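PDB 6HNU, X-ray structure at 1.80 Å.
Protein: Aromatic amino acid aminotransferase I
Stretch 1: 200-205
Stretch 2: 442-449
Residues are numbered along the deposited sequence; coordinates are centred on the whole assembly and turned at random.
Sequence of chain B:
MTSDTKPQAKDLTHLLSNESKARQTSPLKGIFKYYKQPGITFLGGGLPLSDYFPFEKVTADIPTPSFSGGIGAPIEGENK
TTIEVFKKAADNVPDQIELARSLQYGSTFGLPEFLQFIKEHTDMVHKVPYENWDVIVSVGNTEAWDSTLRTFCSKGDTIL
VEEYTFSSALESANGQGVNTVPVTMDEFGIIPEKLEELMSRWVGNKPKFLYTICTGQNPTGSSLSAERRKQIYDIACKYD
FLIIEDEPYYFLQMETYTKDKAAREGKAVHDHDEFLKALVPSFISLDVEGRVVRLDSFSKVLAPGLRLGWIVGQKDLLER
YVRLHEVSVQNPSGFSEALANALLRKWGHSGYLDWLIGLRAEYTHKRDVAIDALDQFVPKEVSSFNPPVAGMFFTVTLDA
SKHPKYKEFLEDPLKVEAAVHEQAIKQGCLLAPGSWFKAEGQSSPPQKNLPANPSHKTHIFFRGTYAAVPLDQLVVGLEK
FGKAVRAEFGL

Stretch 1 200-205: SRWVGN
Stretch 2, residues 442-449: QSSPPQKN

Neither stretch forms a regular strand across this contact; helical phi/psi ends at S200, and from W202 (-58/126) and V203 (-97/141) the chain is extended, turning at G204 (80/-162). Residues 443-448 are also largely extended, with phi between -66 and -124° and psi between 104 and 168°, and the peptide bond before P445 is cis. The register runs antiparallel: V203 CA lies 5.8 Å from Q447 CA, and G204 CA 6.2 Å from P445 CA. Together the stretches bury 415 Å².

The direct hydrogen bonds come from one side-chain amide reading the backbone of one residue. With chi1 and chi2 both m (-56°, -55°) and chi3 at -57°, Q447 accepts from V203 N at OE1 (2.8 Å, 167°) and donates from NE2 to V203 O (2.9 Å, 159°), imitating a strand-like pair. The second NE2 proton goes to S443 OG (2.8 Å, 169°); S443, chi1 p, passes its own proton to P445 O, 2.8 Å from OG, so the amide is held from both stretches.

Aromatic and apolar packing adds to these bonds. W202 (chi1 t, chi2 -97°) lays a ring face against Q447: Q447 CG sits 4.1 Å from the centroid of the W202 six-membered ring, 19° off the normal, a CH-pi contact, and Q447 NE2 comes within 3.2 Å of W202 CE2. W202 NE1 donates to N205 O (2.8 Å, 154°), anchoring the indole within its own stretch. V203, chi1 p, points toward the other stretch; its CG2 lies 4.4 Å from P445 CG. At G204, an ideal CB would stand 2.9 Å from P445 CD, a clash.

Waters bridge further backbone groups, among them two carbonyls already bonded directly. Water 1 accepts from K448 N (3.0 Å) and lies 3.1 Å from R201 O; water 2 sits 2.7 Å from both V203 O and P445 O; water 5 accepts from N205 N (2.8 Å) and donates to S444 O (2.7 Å).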

# COMPACT_ATOMS: atom_id res chain seq x y z
N SER B 200 11.81 -26.64 -23.12
CA SER B 200 11.56 -27.66 -24.18
C SER B 200 11.22 -29.01 -23.53
O SER B 200 10.51 -29.77 -24.19
CB SER B 200 12.72 -27.82 -25.13
OG SER B 200 13.82 -28.39 -24.44
N ARG B 201 11.70 -29.29 -22.32
CA ARG B 201 11.46 -30.58 -21.60
C ARG B 201 10.61 -30.35 -20.34
O ARG B 201 10.61 -31.22 -19.44
CB ARG B 201 12.78 -31.27 -21.25
CG ARG B 201 13.96 -30.33 -21.07
CD ARG B 201 15.09 -30.97 -20.30
NE ARG B 201 14.90 -30.61 -18.90
CZ ARG B 201 15.53 -29.62 -18.24
NH1 ARG B 201 16.48 -28.88 -18.82
NH2 ARG B 201 15.20 -29.42 -16.96
N TRP B 202 9.90 -29.22 -20.27
CA TRP B 202 9.14 -28.87 -19.04
C TRP B 202 8.15 -29.99 -18.71
O TRP B 202 7.29 -30.28 -19.57
CB TRP B 202 8.39 -27.54 -19.17
CG TRP B 202 7.86 -27.11 -17.85
CD1 TRP B 202 6.59 -27.29 -17.36
CD2 TRP B 202 8.62 -26.49 -16.80
NE1 TRP B 202 6.50 -26.81 -16.08
CE2 TRP B 202 7.73 -26.30 -15.71
CE3 TRP B 202 9.92 -26.01 -16.70
CZ2 TRP B 202 8.13 -25.67 -14.54
CZ3 TRP B 202 10.32 -25.42 -15.52
CH2 TRP B 202 9.43 -25.23 -14.46
N VAL B 203 8.19 -30.53 -17.50
CA VAL B 203 7.14 -31.49 -17.04
C VAL B 203 6.08 -30.75 -16.20
O VAL B 203 6.44 -29.87 -15.39
CB VAL B 203 7.75 -32.69 -16.28
CG1 VAL B 203 8.54 -32.29 -15.07
CG2 VAL B 203 6.66 -33.66 -15.85
N GLY B 204 4.81 -31.13 -16.38
CA GLY B 204 3.66 -30.67 -15.57
C GLY B 204 3.20 -29.30 -16.02
O GLY B 204 3.52 -28.89 -17.18
N ASN B 205 2.45 -28.60 -15.18
CA ASN B 205 1.88 -27.30 -15.59
C ASN B 205 3.05 -26.32 -15.81
O ASN B 205 3.97 -26.22 -14.97
CB ASN B 205 0.82 -26.77 -14.62
CG ASN B 205 -0.42 -27.65 -14.56
OD1 ASN B 205 -0.97 -28.01 -15.59
ND2 ASN B 205 -0.87 -27.95 -13.36
N GLN B 442 11.40 -25.92 -6.70
CA GLN B 442 11.07 -27.06 -7.57
C GLN B 442 9.62 -26.88 -7.97
O GLN B 442 8.80 -26.49 -7.13
CB GLN B 442 11.26 -28.39 -6.84
CG GLN B 442 12.71 -28.78 -6.56
CD GLN B 442 12.70 -30.03 -5.71
OE1 GLN B 442 12.51 -29.98 -4.50
NE2 GLN B 442 12.84 -31.17 -6.36
N SER B 443 9.31 -27.17 -9.22
CA SER B 443 7.92 -27.25 -9.69
C SER B 443 7.25 -28.45 -9.01
O SER B 443 7.96 -29.24 -8.35
CB SER B 443 7.84 -27.33 -11.16
OG SER B 443 8.67 -28.38 -11.64
N SER B 444 5.93 -28.51 -9.14
CA SER B 444 5.08 -29.62 -8.66
C SER B 444 4.29 -30.15 -9.84
O SER B 444 3.34 -29.52 -10.29
CB SER B 444 4.19 -29.16 -7.54
OG SER B 444 3.34 -30.21 -7.15
N PRO B 445 4.65 -31.32 -10.41
CA PRO B 445 5.80 -32.11 -9.96
C PRO B 445 7.15 -31.56 -10.40
O PRO B 445 7.23 -30.75 -11.32
CB PRO B 445 5.58 -33.45 -10.68
CG PRO B 445 4.82 -33.09 -11.93
CD PRO B 445 3.91 -31.95 -11.52
N PRO B 446 8.26 -32.00 -9.77
CA PRO B 446 9.58 -31.47 -10.09
C PRO B 446 10.02 -31.83 -11.52
O PRO B 446 9.50 -32.79 -12.09
CB PRO B 446 10.50 -32.09 -9.02
CG PRO B 446 9.75 -33.34 -8.55
CD PRO B 446 8.28 -32.98 -8.67
N GLN B 447 10.92 -31.03 -12.08
CA GLN B 447 11.59 -31.31 -13.38
C GLN B 447 12.58 -32.46 -13.16
O GLN B 447 12.93 -32.69 -12.01
CB GLN B 447 12.28 -30.04 -13.90
CG GLN B 447 11.34 -28.85 -14.05
CD GLN B 447 10.17 -29.19 -14.92
OE1 GLN B 447 10.35 -29.59 -16.08
NE2 GLN B 447 8.98 -28.98 -14.39
N LYS B 448 13.03 -33.15 -14.22
CA LYS B 448 14.04 -34.24 -14.11
C LYS B 448 15.40 -33.63 -13.73
O LYS B 448 15.64 -32.48 -14.12
CB LYS B 448 14.14 -35.02 -15.42
CG LYS B 448 12.86 -35.72 -15.88
CD LYS B 448 12.20 -36.58 -14.80
CE LYS B 448 11.30 -37.67 -15.37
NZ LYS B 448 10.22 -37.12 -16.22
N ASN B 449 16.25 -34.38 -13.01
CA ASN B 449 17.69 -34.05 -12.77
C ASN B 449 17.78 -32.74 -11.99
O ASN B 449 17.47 -32.79 -10.78
CB ASN B 449 18.49 -34.01 -14.09
CG ASN B 449 19.54 -32.92 -14.16
OD1 ASN B 449 19.35 -31.92 -14.85
ND2 ASN B 449 20.68 -33.10 -13.50
O HOH W 1 12.28 -32.32 -17.03
O HOH W 2 5.58 -29.38 -12.89
O HOH W 3 3.88 -27.14 -12.41
O HOH W 4 1.31 -27.13 -10.94
O HOH W 5 2.03 -29.64 -12.61